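PDB 3GDE: DNA ligase from Archaeoglobus fulgidus, which seals nicks in double-stranded DNA during replication, recombination and repair, using ATP to join a 3'-hydroxyl to a 5'-phosphate and releasing AMP and diphosphate. Local coordinates for residues A[249-254]-A[393-398]; A[300-305]-A[335-340]; A[400-405]-A[419-424]. All coordinates share one frame; numbering follows the deposited sequence.

Interaction 1 (A[249-254]-A[393-398]); sequences VEWKFD and ISAGHE. With PO4 (phosphate ion), chain C.
Lys252 and Glu398 join motif I (KxDG) to motif IV of the nucleotidyltransferase domain of ATP-dependent DNA ligases, Lys252 being the predicted site of AMP attachment. The lysine leaves the strand with CG anti to the backbone N (chi1 -171°), stays extended and bends only at its last torsion. NZ then forms a salt bridge with Glu398 OE2 at 3.1 Å, meeting it on the syn side but well out of the carboxylate plane. The same NZ donates to O1 of a phosphate ion, probably from the crystallisation liquor, at 2.7 Å. Behind this pair the backbones are tied by Glu398 N donating to Lys252 O, 3.0 Å away. His397 illustrates how one ring can serve two neighbours. Its ND1 accepts the N-H of Asp254 near the ring plane (3.1 Å, 160° at the hydrogen), while Phe253 turns its edge to the imidazole face, CD1 lying over the centre with the planes 81° apart. An alanine in place of His397 would probably leave Asp254 N without this acceptor and open a gap beside Phe253 and Trp251. Gly396, with positive phi, closes helix 382-394 in a Schellman motif, just after Ala395 has set its CB 3.6 Å from Trp251 CH2. Beyond the turn a water donates to both Asp254 OD2, at 2.7 Å, and Gly396 O, at 2.6 Å.

Interaction 2 (A[300-305]-A[335-340]); sequences GEVIAV and LEAHFF
Glu301 and His338 form a hydrogen-bonded antiparallel pair, as do Ile303 and Glu336, and backbone bonding is the first element of this contact. Glu301 N reaches His338 O at 2.7 Å and His338 N returns to Glu301 O at 2.8 Å; the second pair is closed by Ile303 N to Glu336 O and by Glu336 N to Ile303 O. All four bonds are almost straight at the hydrogen. Apolar packing occupies the face carrying Val302, Ala304, Leu335 and Ala337, where Val302 CG1 meets Leu335 CD1 at 4.0 Å and helix 313-321 packs against the valine and alanine. Gly300 faces Phe339 in a non-hydrogen-bonded pair; its CA lies 3.7 Å from Phe339 CD1, and a CB built on it would probably clash with that ring. The other face mixes polar and apolar groups. Ile303 CG1 stands between the backbone N and the carbonyl carbon (chi1 67°), and CD1 beyond it touches His338 NE2 at 3.4 Å. That NE2 also donates weakly to Glu336 OE1, whose carboxylate rests against both methyls of Val305. Aromatic contacts complete the set: Phe340 CE2 lies 3.6 Å from Gly300 C and 3.9 Å from Glu301 OE2. Glu301, in motif III, and Phe340, in motif IIIa, are both predicted ATP-binding residues, consistent with this strand pair forming part of the nucleotide pocket of the ligase adenylation domain.

Interaction 3 (A[400-405]-A[419-424]); sequences VMIKLP and LKVKAI. With PO4 (phosphate ion), chain C; PO4 (phosphate ion), chain B.
Val400 and Val421 open an antiparallel ladder in which strands 400-403 and 419-422 run at 153° to each other, their axes approaching to 4.9 Å. It joins motif IV to motif V of the nucleotidyltransferase domain. Val400 N donates to Val421 O at 2.9 Å and is answered by Val421 N to Val400 O; two residues on, Ile402 N donates to Leu419 O at 2.8 Å, and Leu419 N returns to Ile402 O. Between these two hydrogen-bonded pairs sits the non-hydrogen-bonded pair of Met401 and Lys420. The alternation places the side chains of the three pairs on two faces. Val400, Ile402, Leu419 and Val421 share the apolar one, where Tyr389 of helix 382-394 packs on the two valines, and Met244 on Ile402 and Leu419. Ile402 CD1 also crosses toward Val421 CG1, though the placing of that methyl is doubtful. On the opposite face Met401 and Lys420 lie side by side, pointing the same way. The methionine folds back at chi2 and chi3, and its SD rests 3.7 Å from Lys420 CB. From there the lysine, a predicted ATP ligand, leads away from Met401 toward two phosphate ions, probably from the crystallisation liquor. Arg414 lies close by, and the anions are likely to ease the repulsion between the two cationic groups. Three bonds grip the lysine amine: Lys420 NZ donates to O2 of the chain B phosphate at 2.6 Å, and to O2 and O4 of the chain C phosphate at 3.0 Å and 3.1 Å.

The three contacts fall within the ATP-dependent ligase domain and share its strand framework. Interaction 2 lies, in sequence, between the two segments of interaction 1, their centres about 12 Å apart; Phe253 packs on Glu301 and His338 where they meet. Interaction 3 follows in the chain, its centre about 10 Å from that of interaction 1 and about 17 Å from that of interaction 2. Strands 247-252 and 399-403 are neighbours, and Glu250 makes a salt bridge with Lys403. Distant sequence motifs are thereby gathered round one site: all three contacts contribute predicted ATP ligands to the region of the predicted adenylated lysine, and a single phosphate ion bridges interactions 1 and 3.

Interaction 1 (A[249-254]-A[393-398])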
loop_
_atom_site.group_PDB
_atom_site.type_symbol
_atom_site.label_atom_id
_atom_site.label_comp_id
_atom_site.label_asym_id
_atom_site.label_seq_id
_atom_site.Cartn_x
_atom_site.Cartn_y
_atom_site.Cartn_z
ATOM N N VAL A 249 -13.143 -11.615 23.158
ATOM C CA VAL A 249 -12.864 -12.606 22.127
ATOM C C VAL A 249 -13.923 -12.547 21.045
ATOM O O VAL A 249 -15.116 -12.533 21.331
ATOM C CB VAL A 249 -12.776 -14.058 22.694
ATOM C CG1 VAL A 249 -12.289 -15.030 21.619
ATOM C CG2 VAL A 249 -11.847 -14.132 23.901
ATOM N N GLU A 250 -13.466 -12.505 19.799
ATOM C CA GLU A 250 -14.337 -12.496 18.636
ATOM C C GLU A 250 -13.843 -13.546 17.651
ATOM O O GLU A 250 -12.730 -14.034 17.765
ATOM C CB GLU A 250 -14.321 -11.118 17.967
ATOM C CG GLU A 250 -14.885 -9.991 18.820
ATOM C CD GLU A 250 -14.255 -8.627 18.534
ATOM O OE1 GLU A 250 -13.534 -8.476 17.518
ATOM O OE2 GLU A 250 -14.483 -7.700 19.346
ATOM N N TRP A 251 -14.686 -13.891 16.689
ATOM C CA TRP A 251 -14.278 -14.720 15.569
ATOM C C TRP A 251 -13.258 -13.966 14.719
ATOM O O TRP A 251 -13.348 -12.750 14.582
ATOM C CB TRP A 251 -15.501 -15.074 14.708
ATOM C CG TRP A 251 -16.384 -16.156 15.269
ATOM C CD1 TRP A 251 -16.380 -16.651 16.549
ATOM C CD2 TRP A 251 -17.422 -16.863 14.573
ATOM N NE1 TRP A 251 -17.337 -17.628 16.684
ATOM C CE2 TRP A 251 -17.995 -17.774 15.489
ATOM C CE3 TRP A 251 -17.927 -16.810 13.265
ATOM C CZ2 TRP A 251 -19.039 -18.634 15.136
ATOM C CZ3 TRP A 251 -18.968 -17.654 12.917
ATOM C CH2 TRP A 251 -19.514 -18.555 13.848
ATOM N N LYS A 252 -12.274 -14.683 14.185
ATOM C CA LYS A 252 -11.522 -14.185 13.048
ATOM C C LYS A 252 -12.102 -14.732 11.749
ATOM O O LYS A 252 -11.973 -15.926 11.457
ATOM C CB LYS A 252 -10.038 -14.527 13.131
ATOM C CG LYS A 252 -9.273 -13.810 12.038
ATOM C CD LYS A 252 -7.792 -13.989 12.171
ATOM C CE LYS A 252 -7.060 -12.958 11.338
ATOM N NZ LYS A 252 -7.366 -13.098 9.895
ATOM N N PHE A 253 -12.716 -13.837 10.974
ATOM C CA PHE A 253 -13.391 -14.182 9.719
ATOM C C PHE A 253 -12.466 -14.420 8.520
ATOM O O PHE A 253 -11.429 -13.783 8.372
ATOM C CB PHE A 253 -14.421 -13.101 9.362
ATOM C CG PHE A 253 -15.471 -12.896 10.417
ATOM C CD1 PHE A 253 -16.610 -13.702 10.452
ATOM C CD2 PHE A 253 -15.325 -11.894 11.379
ATOM C CE1 PHE A 253 -17.586 -13.515 11.433
ATOM C CE2 PHE A 253 -16.290 -11.698 12.370
ATOM C CZ PHE A 253 -17.422 -12.509 12.399
ATOM N N ASP A 254 -12.856 -15.358 7.669
ATOM C CA ASP A 254 -12.264 -15.487 6.348
ATOM C C ASP A 254 -12.946 -14.448 5.462
ATOM O O ASP A 254 -14.010 -14.702 4.877
ATOM C CB ASP A 254 -12.457 -16.904 5.793
ATOM C CG ASP A 254 -11.814 -17.095 4.417
ATOM O OD1 ASP A 254 -11.328 -16.107 3.826
ATOM O OD2 ASP A 254 -11.792 -18.240 3.920
ATOM N N ILE A 393 -14.071 -22.059 13.418
ATOM C CA ILE A 393 -13.511 -22.976 12.414
ATOM C C ILE A 393 -14.580 -23.863 11.745
ATOM O O ILE A 393 -14.590 -23.983 10.515
ATOM C CB ILE A 393 -12.306 -23.768 12.983
ATOM C CG1 ILE A 393 -11.105 -22.817 13.126
ATOM C CG2 ILE A 393 -11.924 -24.941 12.088
ATOM C CD1 ILE A 393 -10.143 -23.201 14.200
ATOM N N SER A 394 -15.493 -24.437 12.539
ATOM C CA SER A 394 -16.601 -25.245 11.999
ATOM C C SER A 394 -17.513 -24.450 11.071
ATOM O O SER A 394 -18.137 -25.011 10.165
ATOM C CB SER A 394 -17.450 -25.849 13.121
ATOM O OG SER A 394 -16.646 -26.427 14.134
ATOM N N ALA A 395 -17.584 -23.137 11.294
ATOM C CA ALA A 395 -18.421 -22.243 10.491
ATOM C C ALA A 395 -17.723 -21.836 9.203
ATOM O O ALA A 395 -18.292 -21.111 8.380
ATOM C CB ALA A 395 -18.807 -21.012 11.307
ATOM N N GLY A 396 -16.481 -22.288 9.035
ATOM C CA GLY A 396 -15.731 -22.027 7.810
ATOM C C GLY A 396 -14.800 -20.833 7.900
ATOM O O GLY A 396 -14.284 -20.358 6.879
ATOM N N HIS A 397 -14.594 -20.347 9.122
ATOM C CA HIS A 397 -13.692 -19.226 9.374
ATOM C C HIS A 397 -12.376 -19.689 10.017
ATOM O O HIS A 397 -12.098 -20.879 10.056
ATOM C CB HIS A 397 -14.415 -18.130 10.166
ATOM C CG HIS A 397 -15.613 -17.577 9.455
ATOM N ND1 HIS A 397 -15.513 -16.736 8.368
ATOM C CD2 HIS A 397 -16.938 -17.760 9.664
ATOM C CE1 HIS A 397 -16.723 -16.422 7.940
ATOM N NE2 HIS A 397 -17.607 -17.032 8.709
ATOM N N GLU A 398 -11.563 -18.759 10.510
ATOM C CA GLU A 398 -10.126 -19.035 10.692
ATOM C C GLU A 398 -9.669 -19.303 12.120
ATOM O O GLU A 398 -8.637 -19.958 12.330
ATOM C CB GLU A 398 -9.280 -17.899 10.100
ATOM C CG GLU A 398 -9.541 -17.628 8.629
ATOM C CD GLU A 398 -8.578 -16.613 8.034
ATOM O OE1 GLU A 398 -8.549 -16.499 6.796
ATOM O OE2 GLU A 398 -7.848 -15.935 8.795
HETATM P P PO4 C . -4.182 -12.555 8.129
HETATM O O1 PO4 C . -5.515 -13.220 7.881
HETATM O O2 PO4 C . -3.496 -13.093 9.359
HETATM O O3 PO4 C . -3.307 -12.761 6.918
HETATM O O4 PO4 C . -4.420 -11.085 8.351
HETATM O O HOH W 1 -11.849 -20.131 5.859
#

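Interaction 2 (A[300-305]-A[335-340])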
loop_
_atom_site.group_PDB
_atom_site.type_symbol
_atom_site.label_atom_id
_atom_site.label_comp_id
_atom_site.label_asym_id
_atom_site.label_seq_id
_atom_site.Cartn_x
_atom_site.Cartn_y
_atom_site.Cartn_z
ATOM N N GLY A 300 -14.670 -3.171 10.153
ATOM C CA GLY A 300 -15.381 -4.409 9.887
ATOM C C GLY A 300 -14.700 -5.425 8.980
ATOM O O GLY A 300 -13.633 -5.188 8.421
ATOM N N GLU A 301 -15.348 -6.575 8.846
ATOM C CA GLU A 301 -14.926 -7.591 7.911
ATOM C C GLU A 301 -16.044 -7.853 6.906
ATOM O O GLU A 301 -17.199 -8.087 7.286
ATOM C CB GLU A 301 -14.572 -8.868 8.666
ATOM C CG GLU A 301 -13.575 -9.747 7.955
ATOM C CD GLU A 301 -12.128 -9.324 8.160
ATOM O OE1 GLU A 301 -11.282 -9.747 7.339
ATOM O OE2 GLU A 301 -11.813 -8.600 9.124
ATOM N N VAL A 302 -15.703 -7.791 5.625
ATOM C CA VAL A 302 -16.641 -8.173 4.568
ATOM C C VAL A 302 -16.368 -9.627 4.163
ATOM O O VAL A 302 -15.220 -10.001 3.877
ATOM C CB VAL A 302 -16.551 -7.218 3.357
ATOM C CG1 VAL A 302 -17.367 -7.736 2.188
ATOM C CG2 VAL A 302 -17.051 -5.847 3.749
ATOM N N ILE A 303 -17.414 -10.448 4.164
ATOM C CA ILE A 303 -17.268 -11.844 3.771
ATOM C C ILE A 303 -18.174 -12.179 2.591
ATOM O O ILE A 303 -19.259 -11.608 2.443
ATOM C CB ILE A 303 -17.484 -12.845 4.958
ATOM C CG1 ILE A 303 -18.942 -12.825 5.443
ATOM C CG2 ILE A 303 -16.491 -12.578 6.096
ATOM C CD1 ILE A 303 -19.234 -13.746 6.611
ATOM N N ALA A 304 -17.714 -13.090 1.744
ATOM C CA ALA A 304 -18.517 -13.565 0.630
ATOM C C ALA A 304 -19.354 -14.740 1.112
ATOM O O ALA A 304 -18.840 -15.638 1.771
ATOM C CB ALA A 304 -17.633 -13.967 -0.536
ATOM N N VAL A 305 -20.652 -14.707 0.812
ATOM C CA VAL A 305 -21.568 -15.808 1.148
ATOM C C VAL A 305 -22.344 -16.262 -0.092
ATOM O O VAL A 305 -22.547 -15.487 -1.024
ATOM C CB VAL A 305 -22.541 -15.450 2.309
ATOM C CG1 VAL A 305 -21.767 -15.132 3.584
ATOM C CG2 VAL A 305 -23.448 -14.293 1.931
ATOM N N LEU A 335 -22.476 -10.552 -0.625
ATOM C CA LEU A 335 -21.618 -10.198 0.497
ATOM C C LEU A 335 -22.412 -9.872 1.747
ATOM O O LEU A 335 -23.580 -9.489 1.671
ATOM C CB LEU A 335 -20.741 -8.992 0.151
ATOM C CG LEU A 335 -19.831 -9.022 -1.077
ATOM C CD1 LEU A 335 -19.286 -7.621 -1.353
ATOM C CD2 LEU A 335 -18.703 -10.023 -0.918
ATOM N N GLU A 336 -21.764 -10.031 2.901
ATOM C CA GLU A 336 -22.252 -9.434 4.138
ATOM C C GLU A 336 -21.103 -8.844 4.940
ATOM O O GLU A 336 -19.945 -9.206 4.731
ATOM C CB GLU A 336 -23.086 -10.409 4.964
ATOM C CG GLU A 336 -22.475 -11.762 5.170
ATOM C CD GLU A 336 -23.476 -12.754 5.701
ATOM O OE1 GLU A 336 -23.298 -13.217 6.843
ATOM O OE2 GLU A 336 -24.448 -13.060 4.981
ATOM N N ALA A 337 -21.438 -7.918 5.836
ATOM C CA ALA A 337 -20.445 -7.189 6.612
ATOM C C ALA A 337 -20.636 -7.447 8.096
ATOM O O ALA A 337 -21.761 -7.445 8.592
ATOM C CB ALA A 337 -20.518 -5.693 6.313
ATOM N N HIS A 338 -19.522 -7.687 8.784
ATOM C CA HIS A 338 -19.498 -7.904 10.225
ATOM C C HIS A 338 -18.593 -6.869 10.862
ATOM O O HIS A 338 -17.382 -6.861 10.633
ATOM C CB HIS A 338 -19.007 -9.311 10.560
ATOM C CG HIS A 338 -19.860 -10.401 9.988
ATOM N ND1 HIS A 338 -20.581 -11.270 10.776
ATOM C CD2 HIS A 338 -20.118 -10.753 8.706
ATOM C CE1 HIS A 338 -21.238 -12.118 10.006
ATOM N NE2 HIS A 338 -20.981 -11.820 8.746
ATOM N N PHE A 339 -19.192 -5.994 11.659
ATOM C CA PHE A 339 -18.472 -4.919 12.302
ATOM C C PHE A 339 -18.012 -5.316 13.696
ATOM O O PHE A 339 -18.732 -6.008 14.416
ATOM C CB PHE A 339 -19.323 -3.641 12.311
ATOM C CG PHE A 339 -19.600 -3.107 10.935
ATOM C CD1 PHE A 339 -18.582 -2.516 10.187
ATOM C CD2 PHE A 339 -20.877 -3.212 10.368
ATOM C CE1 PHE A 339 -18.832 -2.032 8.900
ATOM C CE2 PHE A 339 -21.138 -2.718 9.078
ATOM C CZ PHE A 339 -20.105 -2.131 8.347
ATOM N N PHE A 340 -16.791 -4.903 14.044
ATOM C CA PHE A 340 -16.178 -5.246 15.327
ATOM C C PHE A 340 -15.608 -4.052 16.088
ATOM O O PHE A 340 -15.223 -4.185 17.243
ATOM C CB PHE A 340 -15.108 -6.335 15.162
ATOM C CG PHE A 340 -13.992 -5.986 14.199
ATOM C CD1 PHE A 340 -12.910 -5.198 14.607
ATOM C CD2 PHE A 340 -13.992 -6.493 12.899
ATOM C CE1 PHE A 340 -11.862 -4.894 13.730
ATOM C CE2 PHE A 340 -12.948 -6.183 12.006
ATOM C CZ PHE A 340 -11.881 -5.381 12.432
#

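Interaction 3 (A[400-405]-A[419-424])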
loop_
_atom_site.group_PDB
_atom_site.type_symbol
_atom_site.label_atom_id
_atom_site.label_comp_id
_atom_site.label_asym_id
_atom_site.label_seq_id
_atom_site.Cartn_x
_atom_site.Cartn_y
_atom_site.Cartn_z
ATOM N N VAL A 400 -9.874 -17.151 16.193
ATOM C CA VAL A 400 -10.374 -16.087 17.058
ATOM C C VAL A 400 -9.447 -14.884 17.166
ATOM O O VAL A 400 -8.225 -15.012 17.068
ATOM C CB VAL A 400 -10.710 -16.589 18.499
ATOM C CG1 VAL A 400 -11.982 -17.446 18.507
ATOM C CG2 VAL A 400 -9.537 -17.333 19.107
ATOM N N MET A 401 -10.056 -13.717 17.360
ATOM C CA MET A 401 -9.326 -12.529 17.763
ATOM C C MET A 401 -9.450 -12.432 19.270
ATOM O O MET A 401 -10.537 -12.624 19.820
ATOM C CB MET A 401 -9.888 -11.267 17.089
ATOM C CG MET A 401 -9.820 -11.270 15.563
ATOM S SD MET A 401 -8.121 -11.321 14.945
ATOM C CE MET A 401 -7.488 -9.767 15.551
ATOM N N ILE A 402 -8.336 -12.150 19.934
ATOM C CA ILE A 402 -8.305 -11.990 21.386
ATOM C C ILE A 402 -7.776 -10.609 21.742
ATOM O O ILE A 402 -6.617 -10.286 21.464
ATOM C CB ILE A 402 -7.450 -13.089 22.061
ATOM C CG1 ILE A 402 -8.082 -14.470 21.811
ATOM C CG2 ILE A 402 -7.309 -12.805 23.567
ATOM C CD1 ILE A 402 -7.196 -15.636 22.129
ATOM N N LYS A 403 -8.622 -9.802 22.378
ATOM C CA LYS A 403 -8.330 -8.379 22.579
ATOM C C LYS A 403 -8.453 -7.937 24.037
ATOM O O LYS A 403 -9.323 -8.411 24.757
ATOM C CB LYS A 403 -9.261 -7.532 21.701
ATOM C CG LYS A 403 -9.306 -7.944 20.232
ATOM C CD LYS A 403 -10.368 -7.185 19.478
ATOM C CE LYS A 403 -10.190 -7.358 17.972
ATOM N NZ LYS A 403 -11.252 -6.640 17.221
ATOM N N LEU A 404 -7.587 -7.015 24.457
ATOM C CA LEU A 404 -7.604 -6.446 25.812
ATOM C C LEU A 404 -8.802 -5.504 25.952
ATOM O O LEU A 404 -8.864 -4.478 25.258
ATOM C CB LEU A 404 -6.329 -5.644 26.061
ATOM C CG LEU A 404 -5.396 -5.864 27.252
ATOM C CD1 LEU A 404 -4.856 -4.512 27.691
ATOM C CD2 LEU A 404 -6.036 -6.598 28.435
ATOM N N PRO A 405 -9.760 -5.844 26.838
ATOM C CA PRO A 405 -10.991 -5.047 26.988
ATOM C C PRO A 405 -10.766 -3.587 27.390
ATOM O O PRO A 405 -11.646 -2.758 27.182
ATOM C CB PRO A 405 -11.771 -5.802 28.077
ATOM C CG PRO A 405 -11.224 -7.191 28.030
ATOM C CD PRO A 405 -9.768 -7.022 27.724
ATOM N N LEU A 419 -4.576 -9.970 19.438
ATOM C CA LEU A 419 -3.845 -11.147 18.967
ATOM C C LEU A 419 -4.752 -12.014 18.096
ATOM O O LEU A 419 -5.915 -12.245 18.438
ATOM C CB LEU A 419 -3.298 -11.954 20.150
ATOM C CG LEU A 419 -2.360 -11.254 21.144
ATOM C CD1 LEU A 419 -2.299 -12.054 22.434
ATOM C CD2 LEU A 419 -0.949 -11.037 20.589
ATOM N N LYS A 420 -4.231 -12.469 16.960
ATOM C CA LYS A 420 -4.938 -13.458 16.163
ATOM C C LYS A 420 -4.432 -14.853 16.487
ATOM O O LYS A 420 -3.228 -15.097 16.527
ATOM C CB LYS A 420 -4.883 -13.177 14.639
ATOM C CG LYS A 420 -3.714 -12.340 14.136
ATOM C CD LYS A 420 -3.747 -12.143 12.609
ATOM C CE LYS A 420 -3.203 -10.765 12.244
ATOM N NZ LYS A 420 -2.710 -10.643 10.844
ATOM N N VAL A 421 -5.362 -15.758 16.753
ATOM C CA VAL A 421 -5.029 -17.171 16.870
ATOM C C VAL A 421 -5.865 -17.956 15.867
ATOM O O VAL A 421 -7.094 -18.020 15.954
ATOM C CB VAL A 421 -5.168 -17.713 18.327
ATOM C CG1 VAL A 421 -6.394 -17.173 18.982
ATOM C CG2 VAL A 421 -5.157 -19.244 18.348
ATOM N N LYS A 422 -5.184 -18.507 14.879
ATOM C CA LYS A 422 -5.859 -19.292 13.870
ATOM C C LYS A 422 -5.185 -20.622 13.671
ATOM O O LYS A 422 -4.016 -20.790 14.013
ATOM C CB LYS A 422 -5.993 -18.526 12.546
ATOM C CG LYS A 422 -4.824 -17.690 12.132
ATOM C CD LYS A 422 -5.336 -16.571 11.252
ATOM C CE LYS A 422 -4.297 -16.126 10.258
ATOM N NZ LYS A 422 -4.525 -16.617 8.887
ATOM N N ALA A 423 -5.947 -21.566 13.139
ATOM C CA ALA A 423 -5.464 -22.908 12.874
ATOM C C ALA A 423 -4.402 -22.908 11.768
ATOM O O ALA A 423 -3.360 -23.537 11.908
ATOM C CB ALA A 423 -6.626 -23.813 12.513
ATOM N N ILE A 424 -4.664 -22.185 10.684
ATOM C CA ILE A 424 -3.731 -22.131 9.553
ATOM C C ILE A 424 -2.568 -21.156 9.768
ATOM O O ILE A 424 -2.657 -20.213 10.564
ATOM C CB ILE A 424 -4.459 -21.799 8.235
ATOM C CG1 ILE A 424 -4.975 -20.349 8.246
ATOM C CG2 ILE A 424 -5.564 -22.813 7.994
ATOM C CD1 ILE A 424 -5.518 -19.856 6.905
HETATM P P PO4 C . -4.182 -12.555 8.129
HETATM O O1 PO4 C . -5.515 -13.220 7.881
HETATM O O2 PO4 C . -3.496 -13.093 9.359
HETATM O O3 PO4 C . -3.307 -12.761 6.918
HETATM O O4 PO4 C . -4.420 -11.085 8.351
HETATM P P PO4 B . -2.747 -8.049 8.545
HETATM O O1 PO4 B . -4.048 -7.390 8.130
HETATM O O2 PO4 B . -2.785 -8.218 10.040
HETATM O O3 PO4 B . -2.603 -9.410 7.901
HETATM O O4 PO4 B . -1.598 -7.168 8.142
#